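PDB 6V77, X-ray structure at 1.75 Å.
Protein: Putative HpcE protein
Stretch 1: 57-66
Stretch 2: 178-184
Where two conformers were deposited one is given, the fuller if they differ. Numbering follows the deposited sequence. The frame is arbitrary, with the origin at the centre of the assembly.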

# COMPACT_ATOMS: atom_id res chain seq x y z
N ALA B 57 -28.83 12.60 14.33
CA ALA B 57 -28.05 13.67 13.73
C ALA B 57 -26.61 13.23 13.49
O ALA B 57 -26.03 12.49 14.28
CB ALA B 57 -28.06 14.91 14.63
N ARG B 58 -26.03 13.68 12.37
CA ARG B 58 -24.62 13.44 12.08
C ARG B 58 -23.78 14.18 13.11
O ARG B 58 -23.77 15.41 13.13
CB ARG B 58 -24.28 13.96 10.69
CG ARG B 58 -24.45 13.02 9.51
CD ARG B 58 -24.15 13.80 8.23
NE ARG B 58 -24.54 13.12 6.99
CZ ARG B 58 -25.79 12.97 6.58
NH1 ARG B 58 -26.04 12.36 5.43
NH2 ARG B 58 -26.80 13.39 7.32
N VAL B 59 -23.05 13.45 13.96
CA VAL B 59 -22.11 14.09 14.88
C VAL B 59 -20.85 13.24 14.94
O VAL B 59 -20.88 12.03 14.72
CB VAL B 59 -22.67 14.31 16.30
CG1 VAL B 59 -23.80 15.34 16.29
CG2 VAL B 59 -23.12 12.99 16.90
N GLY B 60 -19.73 13.90 15.23
CA GLY B 60 -18.44 13.25 15.31
C GLY B 60 -17.56 13.60 14.12
O GLY B 60 -17.97 14.29 13.18
N THR B 61 -16.33 13.10 14.19
CA THR B 61 -15.38 13.26 13.10
C THR B 61 -15.83 12.44 11.90
O THR B 61 -16.07 11.24 12.03
CB THR B 61 -13.99 12.77 13.52
OG1 THR B 61 -13.53 13.51 14.66
CG2 THR B 61 -13.00 12.92 12.37
N ILE B 62 -15.93 13.07 10.73
CA ILE B 62 -16.18 12.33 9.50
C ILE B 62 -14.86 11.71 9.06
O ILE B 62 -13.92 12.42 8.71
CB ILE B 62 -16.77 13.23 8.40
CG1 ILE B 62 -18.07 13.90 8.86
CG2 ILE B 62 -16.98 12.40 7.13
CD1 ILE B 62 -18.78 14.74 7.77
N GLY B 63 -14.79 10.38 9.09
CA GLY B 63 -13.61 9.67 8.62
C GLY B 63 -13.73 9.29 7.16
O GLY B 63 -14.76 9.49 6.51
N SER B 64 -12.64 8.74 6.63
CA SER B 64 -12.74 8.18 5.29
C SER B 64 -13.77 7.06 5.28
O SER B 64 -13.83 6.26 6.23
CB SER B 64 -11.39 7.62 4.82
OG SER B 64 -11.61 6.81 3.67
N PRO B 65 -14.60 6.96 4.24
CA PRO B 65 -15.51 5.81 4.15
C PRO B 65 -14.77 4.48 3.99
O PRO B 65 -15.36 3.43 4.24
CB PRO B 65 -16.39 6.13 2.93
CG PRO B 65 -15.61 7.14 2.14
CD PRO B 65 -14.75 7.91 3.12
N ALA B 66 -13.50 4.51 3.58
CA ALA B 66 -12.63 3.34 3.53
C ALA B 66 -11.34 3.74 4.23
O ALA B 66 -10.38 4.19 3.60
CB ALA B 66 -12.38 2.88 2.09
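Stretch 2 (178-184) PIGPELV

Stretch 2 lies along the later half of stretch 1 as a bent ribbon, a strand running from Pro178 toward Gly180, a corner at Pro181, and a second strand leading out through Leu183 and Val184. No backbone hydrogen bond joins the two stretches directly; they meet through packed side chains, a bridging water and a salt bridge. The nearest CA pairs trace the path: Ser64 faces Ile179 at 5.0 Å between CA atoms, Ile62 faces Pro181 at 6.5 Å CA to CA, and then, past the corner, Pro65 CA lies 5.9 Å from Leu183 CA. Between the first two pairs the chains run in opposite senses; the turn then brings stretch 2 back to Pro65.

Pro65 is the main bump. Its ring enters the bend of stretch 2, with Ile179 and Gly180 before the corner and Leu183 after it. Pro65 CD packs 3.7 Å from Ile179 CG2 and 3.4 Å from Ile179 O, while Pro65 CB meets Leu183 CB at 3.9 Å. A compact, rigid ring suits such a pocket, for it fills the space with apolar surface and has little freedom to lose. Gly180 lies beside the ring, its CA 4.0 Å from Pro65 CD. A CB here would point toward stretch 1, about 4.1 Å from both Gly63 O and Pro65 CD; neither distance is a clash, but at phi 147° and psi -167° it would be jammed against the carbonyl oxygen of Ile179, so the backbone alone calls for glycine.

At the corner the peptide bond between Gly180 and Pro181 is cis, a form that proline tolerates far better than other residues. Here Ile62 supplies the matching surface: its CG2 lies 4.1 Å from Pro181 CB and 3.6 Å from Pro181 O. A beta-branched side chain carries this methyl directly on CB, close to the backbone; chi1 is in m. Where the two chains leave a gap, a water bridges them, donating hydrogen bonds of 2.7 Å to Gly63 O and 2.7 Å to Pro181 O. It thus satisfies two carbonyls that cannot serve each other as donors.

Ser64 is held more closely by its backbone. Its CA makes a CA-H...O contact of 3.5 Å with Ile179 O, nearly straight at 163°, and its OG comes within 3.7 Å of Ile179 CB. The same OG accepts a hydrogen bond from Ala66 N at 3.0 Å, which spans Pro65 and ties together the chain on either side of it in sequence.

A charged clasp closes the partly exposed end. Arg58 reaches out with chi2 and chi3 both in t, and its NH1 forms a salt bridge with Glu182 OE2 at 2.8 Å; Arg58 NE adds a weak hydrogen bond to Glu182 OE2 at 3.3 Å. The carboxylate oxygen lies at the edge of the guanidinium, near its plane, where the N-H groups point. Although the CA-to-CB bond of Glu182 points away, its long side chain brings the carboxylate back within reach.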

# COMPACT_ATOMS: atom_id res chain seq x y z
N PRO B 178 -7.34 12.77 1.77
CA PRO B 178 -8.69 12.84 2.32
C PRO B 178 -9.70 12.23 1.36
O PRO B 178 -9.62 12.42 0.14
CB PRO B 178 -8.93 14.35 2.49
CG PRO B 178 -8.16 14.95 1.35
CD PRO B 178 -6.89 14.08 1.24
N ILE B 179 -10.66 11.49 1.92
CA ILE B 179 -11.73 10.85 1.16
C ILE B 179 -13.02 11.09 1.92
O ILE B 179 -13.06 10.90 3.14
CB ILE B 179 -11.51 9.33 1.00
CG1 ILE B 179 -10.12 9.02 0.43
CG2 ILE B 179 -12.64 8.72 0.13
CD1 ILE B 179 -9.76 7.52 0.48
N GLY B 180 -14.08 11.49 1.21
CA GLY B 180 -15.36 11.69 1.84
C GLY B 180 -16.16 12.80 1.20
O GLY B 180 -15.83 13.27 0.11
N PRO B 181 -17.24 13.24 1.87
CA PRO B 181 -17.66 12.79 3.20
C PRO B 181 -18.38 11.44 3.22
O PRO B 181 -18.38 10.78 4.26
CB PRO B 181 -18.62 13.89 3.66
CG PRO B 181 -19.21 14.40 2.38
CD PRO B 181 -18.06 14.37 1.40
N GLU B 182 -18.98 11.05 2.10
CA GLU B 182 -19.86 9.88 2.07
C GLU B 182 -19.46 8.95 0.94
O GLU B 182 -18.93 9.38 -0.08
CB GLU B 182 -21.32 10.29 1.88
CG GLU B 182 -21.84 11.03 3.07
CD GLU B 182 -23.22 11.64 2.88
OE1 GLU B 182 -23.75 11.68 1.74
OE2 GLU B 182 -23.76 12.09 3.90
N LEU B 183 -19.74 7.66 1.14
CA LEU B 183 -19.69 6.71 0.04
C LEU B 183 -21.06 6.72 -0.61
O LEU B 183 -22.07 6.64 0.10
CB LEU B 183 -19.34 5.31 0.52
CG LEU B 183 -19.11 4.28 -0.59
CD1 LEU B 183 -17.73 4.44 -1.18
CD2 LEU B 183 -19.28 2.87 -0.05
N VAL B 184 -21.10 6.80 -1.94
CA VAL B 184 -22.35 6.86 -2.70
C VAL B 184 -22.40 5.66 -3.63
O VAL B 184 -21.50 5.50 -4.47
CB VAL B 184 -22.46 8.17 -3.50
CG1 VAL B 184 -23.82 8.27 -4.18
CG2 VAL B 184 -22.23 9.37 -2.58
O HOH W 1 -17.21 8.67 5.57